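PDB 2IU5: Hth-type dhaklm operon transcriptional activator DHAS, which activates transcription of the dhaKLM operon in complex with DhaQ when dihydroxyacetone is present, binding as a homodimer to an inverted repeat at the promoter. Local coordinates for residues D24-S28 and N29-Q33; I98-Q101 and K102-V105. The protein carries 1 engineered substitution. One frame throughout, in Å; residues are numbered along the deposited sequence.

Contact 1: residues D24-S28 and N29-Q33; sequences DLMQS and NAYHQ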
loop_
_atom_site.group_PDB
_atom_site.type_symbol
_atom_site.label_atom_id
_atom_site.label_comp_id
_atom_site.label_asym_id
_atom_site.label_seq_id
_atom_site.Cartn_x
_atom_site.Cartn_y
_atom_site.Cartn_z
ATOM N N ASP A 24 -22.616 -15.687 -6.415
ATOM C CA ASP A 24 -23.377 -15.574 -7.653
ATOM C C ASP A 24 -24.355 -14.389 -7.646
ATOM O O ASP A 24 -24.405 -13.614 -8.613
ATOM C CB ASP A 24 -24.102 -16.884 -7.962
ATOM C CG ASP A 24 -23.145 -18.011 -8.389
ATOM O OD1 ASP A 24 -21.934 -17.750 -8.593
ATOM O OD2 ASP A 24 -23.616 -19.165 -8.516
ATOM N N LEU A 25 -25.126 -14.234 -6.573
ATOM C CA LEU A 25 -26.057 -13.102 -6.491
ATOM C C LEU A 25 -25.329 -11.755 -6.450
ATOM O O LEU A 25 -25.823 -10.764 -6.986
ATOM C CB LEU A 25 -26.964 -13.289 -5.277
ATOM C CG LEU A 25 -27.930 -14.470 -5.433
ATOM C CD1 LEU A 25 -28.395 -14.975 -4.083
ATOM C CD2 LEU A 25 -29.137 -14.126 -6.299
ATOM N N MET A 26 -24.153 -11.718 -5.817
ATOM C CA MET A 26 -23.371 -10.462 -5.729
ATOM C C MET A 26 -22.818 -10.012 -7.078
ATOM O O MET A 26 -22.395 -8.878 -7.245
ATOM C CB MET A 26 -22.210 -10.612 -4.730
ATOM C CG MET A 26 -22.638 -10.656 -3.279
ATOM S SD MET A 26 -22.971 -8.990 -2.673
ATOM C CE MET A 26 -21.323 -8.388 -2.250
ATOM N N GLN A 27 -22.816 -10.897 -8.065
ATOM C CA GLN A 27 -22.416 -10.467 -9.395
ATOM C C GLN A 27 -23.413 -9.465 -9.978
ATOM O O GLN A 27 -23.030 -8.576 -10.747
ATOM C CB GLN A 27 -22.254 -11.697 -10.297
ATOM C CG GLN A 27 -21.975 -11.415 -11.764
ATOM C CD GLN A 27 -20.561 -10.946 -11.996
ATOM O OE1 GLN A 27 -19.652 -11.279 -11.235
ATOM N NE2 GLN A 27 -20.362 -10.168 -13.043
ATOM N N SER A 28 -24.685 -9.615 -9.622
ATOM C CA SER A 28 -25.728 -8.931 -10.388
ATOM C C SER A 28 -26.759 -8.214 -9.530
ATOM O O SER A 28 -27.703 -7.636 -10.077
ATOM C CB SER A 28 -26.432 -9.937 -11.321
ATOM O OG SER A 28 -27.012 -10.981 -10.539
ATOM N N ASN A 29 -26.578 -8.263 -8.210
ATOM C CA ASN A 29 -27.481 -7.578 -7.276
ATOM C C ASN A 29 -26.674 -6.766 -6.270
ATOM O O ASN A 29 -25.558 -7.157 -5.923
ATOM C CB ASN A 29 -28.321 -8.607 -6.520
ATOM C CG ASN A 29 -29.220 -9.424 -7.432
ATOM O OD1 ASN A 29 -30.333 -8.988 -7.763
ATOM N ND2 ASN A 29 -28.756 -10.605 -7.844
ATOM N N ALA A 30 -27.236 -5.646 -5.809
ATOM C CA ALA A 30 -26.587 -4.896 -4.730
ATOM C C ALA A 30 -26.589 -5.741 -3.462
ATOM O O ALA A 30 -27.552 -6.454 -3.180
ATOM C CB ALA A 30 -27.328 -3.603 -4.487
ATOM N N TYR A 31 -25.503 -5.665 -2.696
ATOM C CA TYR A 31 -25.357 -6.428 -1.488
ATOM C C TYR A 31 -26.590 -6.397 -0.576
ATOM O O TYR A 31 -27.072 -7.439 -0.136
ATOM C CB TYR A 31 -24.139 -5.933 -0.715
ATOM C CG TYR A 31 -24.144 -6.353 0.732
ATOM C CD1 TYR A 31 -23.844 -7.662 1.104
ATOM C CD2 TYR A 31 -24.449 -5.438 1.733
ATOM C CE1 TYR A 31 -23.847 -8.051 2.441
ATOM C CE2 TYR A 31 -24.458 -5.817 3.065
ATOM C CZ TYR A 31 -24.158 -7.112 3.412
ATOM O OH TYR A 31 -24.165 -7.494 4.739
ATOM N N HIS A 32 -27.090 -5.205 -0.283
ATOM C CA HIS A 32 -28.144 -5.111 0.717
ATOM C C HIS A 32 -29.486 -5.593 0.189
ATOM O O HIS A 32 -30.413 -5.779 0.966
ATOM C CB HIS A 32 -28.312 -3.676 1.219
ATOM C CG HIS A 32 -28.610 -2.692 0.126
ATOM N ND1 HIS A 32 -27.663 -2.265 -0.783
ATOM C CD2 HIS A 32 -29.763 -2.061 -0.198
ATOM C CE1 HIS A 32 -28.228 -1.405 -1.618
ATOM N NE2 HIS A 32 -29.500 -1.266 -1.288
ATOM N N GLN A 33 -29.590 -5.793 -1.126
ATOM C CA GLN A 33 -30.826 -6.290 -1.732
ATOM C C GLN A 33 -30.816 -7.801 -1.915
ATOM O O GLN A 33 -31.722 -8.370 -2.548
ATOM C CB GLN A 33 -31.115 -5.554 -3.054
ATOM C CG GLN A 33 -31.444 -4.067 -2.803
ATOM C CD GLN A 33 -31.535 -3.169 -4.021
ATOM O OE1 GLN A 33 -30.676 -3.201 -4.910
ATOM N NE2 GLN A 33 -32.584 -2.345 -4.067
#
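Asn29 folds its side chain back over the last turn of helix 13-28 and hands its amide to the carbonyl of Leu25. With CG anti to its own carbonyl carbon (chi1 -62°), ND2 comes 3.1 Å from Leu25 O, in the carbonyl plane and on a lone pair. That oxygen lies close to the amide plane of Asn29 as well, and the bond is fairly straight, 157° at the hydrogen. Leu25 O also takes the backbone N-H of Ser28 and, in a weak bond, that of Asn29, so a carbonyl in the turn that leads out of helix 13-28 is well supplied with donors. Methyl CD2 of Leu25 crosses near the same amide, 3.9 Å from Asn29 ND2.

The other half of the contact is apolar. Met26 and Tyr31 run side by side, pointing the same way. The bend of the methionine chain at chi2 (-80°) brings SD to 3.8 Å from CB of Tyr31, and a second bend at chi3 places CE of Met26 4.0 Å from the same Tyr31 CB. Seen from the ring, the sulfur sits at the edge, close to the plane and 5.4 Å from the centroid: a Met-aromatic contact made with the rim.

This turn leads from helix 13-28 towards helix 36-43 in the TetR-type DNA-binding domain. Leu25 reaches Ile39 and Thr42 of helix 36-43, Tyr31 leans on Leu61 of helix 57-73, and Met26 packs against Phe99 and Ile103 of helix 97-106.

Contact 2: residues I98-Q101 and K102-V105; sequences IFYQ and KIFV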
loop_
_atom_site.group_PDB
_atom_site.type_symbol
_atom_site.label_atom_id
_atom_site.label_comp_id
_atom_site.label_asym_id
_atom_site.label_seq_id
_atom_site.Cartn_x
_atom_site.Cartn_y
_atom_site.Cartn_z
ATOM N N ILE A 98 -16.596 -7.939 -9.280
ATOM C CA ILE A 98 -17.726 -7.095 -8.933
ATOM C C ILE A 98 -18.036 -7.253 -7.445
ATOM O O ILE A 98 -18.303 -6.274 -6.747
ATOM C CB ILE A 98 -18.956 -7.404 -9.771
ATOM C CG1 ILE A 98 -18.694 -6.951 -11.198
ATOM C CG2 ILE A 98 -20.211 -6.772 -9.154
ATOM C CD1 ILE A 98 -19.807 -7.207 -12.148
ATOM N N PHE A 99 -18.003 -8.483 -6.951
ATOM C CA PHE A 99 -18.174 -8.782 -5.530
ATOM C C PHE A 99 -17.209 -7.928 -4.726
ATOM O O PHE A 99 -17.629 -7.258 -3.770
ATOM C CB PHE A 99 -17.885 -10.277 -5.330
ATOM C CG PHE A 99 -17.955 -10.791 -3.911
ATOM C CD1 PHE A 99 -19.150 -11.185 -3.331
ATOM C CD2 PHE A 99 -16.803 -10.893 -3.154
ATOM C CE1 PHE A 99 -19.182 -11.664 -2.025
ATOM C CE2 PHE A 99 -16.837 -11.367 -1.854
ATOM C CZ PHE A 99 -18.029 -11.752 -1.288
ATOM N N TYR A 100 -15.923 -7.955 -5.103
ATOM C CA TYR A 100 -14.923 -7.232 -4.306
ATOM C C TYR A 100 -15.019 -5.724 -4.456
ATOM O O TYR A 100 -14.784 -4.993 -3.483
ATOM C CB TYR A 100 -13.484 -7.789 -4.441
ATOM C CG TYR A 100 -13.414 -9.064 -3.652
ATOM C CD1 TYR A 100 -13.362 -9.019 -2.252
ATOM C CD2 TYR A 100 -13.416 -10.300 -4.270
ATOM C CE1 TYR A 100 -13.310 -10.164 -1.486
ATOM C CE2 TYR A 100 -13.360 -11.476 -3.498
ATOM C CZ TYR A 100 -13.305 -11.385 -2.110
ATOM O OH TYR A 100 -13.256 -12.514 -1.335
ATOM N N GLN A 101 -15.357 -5.226 -5.641
ATOM C CA GLN A 101 -15.664 -3.803 -5.783
ATOM C C GLN A 101 -16.737 -3.400 -4.767
ATOM O O GLN A 101 -16.621 -2.357 -4.098
ATOM C CB GLN A 101 -16.247 -3.495 -7.160
ATOM C CG GLN A 101 -15.291 -3.577 -8.298
ATOM C CD GLN A 101 -15.956 -3.196 -9.603
ATOM O OE1 GLN A 101 -17.191 -3.134 -9.694
ATOM N NE2 GLN A 101 -15.144 -2.936 -10.622
ATOM N N LYS A 102 -17.776 -4.227 -4.657
ATOM C CA LYS A 102 -18.831 -3.948 -3.696
ATOM C C LYS A 102 -18.367 -3.963 -2.262
ATOM O O LYS A 102 -18.777 -3.119 -1.473
ATOM C CB LYS A 102 -20.035 -4.854 -3.907
ATOM C CG LYS A 102 -20.741 -4.549 -5.201
ATOM C CD LYS A 102 -21.823 -5.576 -5.500
ATOM C CE LYS A 102 -22.483 -5.229 -6.815
ATOM N NZ LYS A 102 -23.370 -6.304 -7.356
ATOM N N ILE A 103 -17.512 -4.913 -1.925
ATOM C CA ILE A 103 -17.012 -5.022 -0.559
ATOM C C ILE A 103 -16.140 -3.824 -0.193
ATOM O O ILE A 103 -16.206 -3.332 0.942
ATOM C CB ILE A 103 -16.209 -6.290 -0.367
ATOM C CG1 ILE A 103 -17.086 -7.531 -0.589
ATOM C CG2 ILE A 103 -15.568 -6.300 1.022
ATOM C CD1 ILE A 103 -18.341 -7.555 0.233
ATOM N N PHE A 104 -15.324 -3.335 -1.120
ATOM C CA PHE A 104 -14.523 -2.159 -0.810
ATOM C C PHE A 104 -15.413 -0.960 -0.498
ATOM O O PHE A 104 -14.999 -0.072 0.249
ATOM C CB PHE A 104 -13.532 -1.815 -1.923
ATOM C CG PHE A 104 -12.308 -2.663 -1.916
ATOM C CD1 PHE A 104 -11.435 -2.631 -0.837
ATOM C CD2 PHE A 104 -12.020 -3.504 -2.982
ATOM C CE1 PHE A 104 -10.287 -3.432 -0.836
ATOM C CE2 PHE A 104 -10.877 -4.304 -2.985
ATOM C CZ PHE A 104 -10.015 -4.258 -1.901
ATOM N N VAL A 105 -16.619 -0.928 -1.063
ATOM C CA VAL A 105 -17.602 0.122 -0.746
ATOM C C VAL A 105 -18.292 -0.092 0.605
ATOM O O VAL A 105 -18.411 0.854 1.395
ATOM C CB VAL A 105 -18.665 0.274 -1.858
ATOM C CG1 VAL A 105 -19.780 1.226 -1.403
ATOM C CG2 VAL A 105 -18.021 0.798 -3.130
#
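Ile103 lies alongside Phe99, one turn further along helix 97-106, a short alpha-helix in the C-terminal region of this TetR-family regulator. Three i to i+4 backbone bonds run through the stretch; the one from Ile103 N to Phe99 O measures 3.0 Å. The fourth, Val105 N to Gln101 O, is weak at 3.4 Å.

The dense side is built from Phe99, Tyr100 and Ile103. Phe99 has CG anti to its backbone N (chi1 178°), which swings the ring to where Ile103 can cover it: CG1 sits over one face, 4.0 Å from CE2 of Phe99 and offset toward the rim. The edge of the Phe99 ring bears on Tyr100, with CD2 of Phe99 3.4 Å above the tyrosine ring and over its centre. Phe22 and Met26 of helix 13-28, with Leu61 and Phe65 of helix 57-73, pack round this cluster.

The polar, more open side holds Val105, Gln101 and Lys102. Val105 is the solvent-exposed residue, its side chain coming nearest through CG2, 3.6 Å from Gln101 O. The other two are held from outside the segment: Gln101, extended beyond CG, bonds Ile161 O through NE2, and Lys102 NZ goes to the carbonyls of Met26 and Asn29. Just before that end the extended lysine chain, running beside Ile98, passes a methyl: CE of Lys102 is 3.6 Å from CG2 of Ile98.

In the fold
Contact 1 is the surface turn after helix 13-28 in the DNA-binding part of the chain; contact 2 is a partly buried stretch of helix 97-106 in the C-terminal region, with centres about 10 Å apart. In contact 1 an asparagine amide and a sulfur supply the chemistry as the chain turns, whereas contact 2 relies on regular helical bonds and an aromatic-aliphatic cluster. The two touch directly. Lys102 NZ lies 2.8 Å from Met26 O and equally far from Asn29 O, probably bonding both, and Phe99 packs on Met26. Helix 57-73 borders both contacts, so the junction between the two regions combines apolar packing with a lysine bonded to that turn.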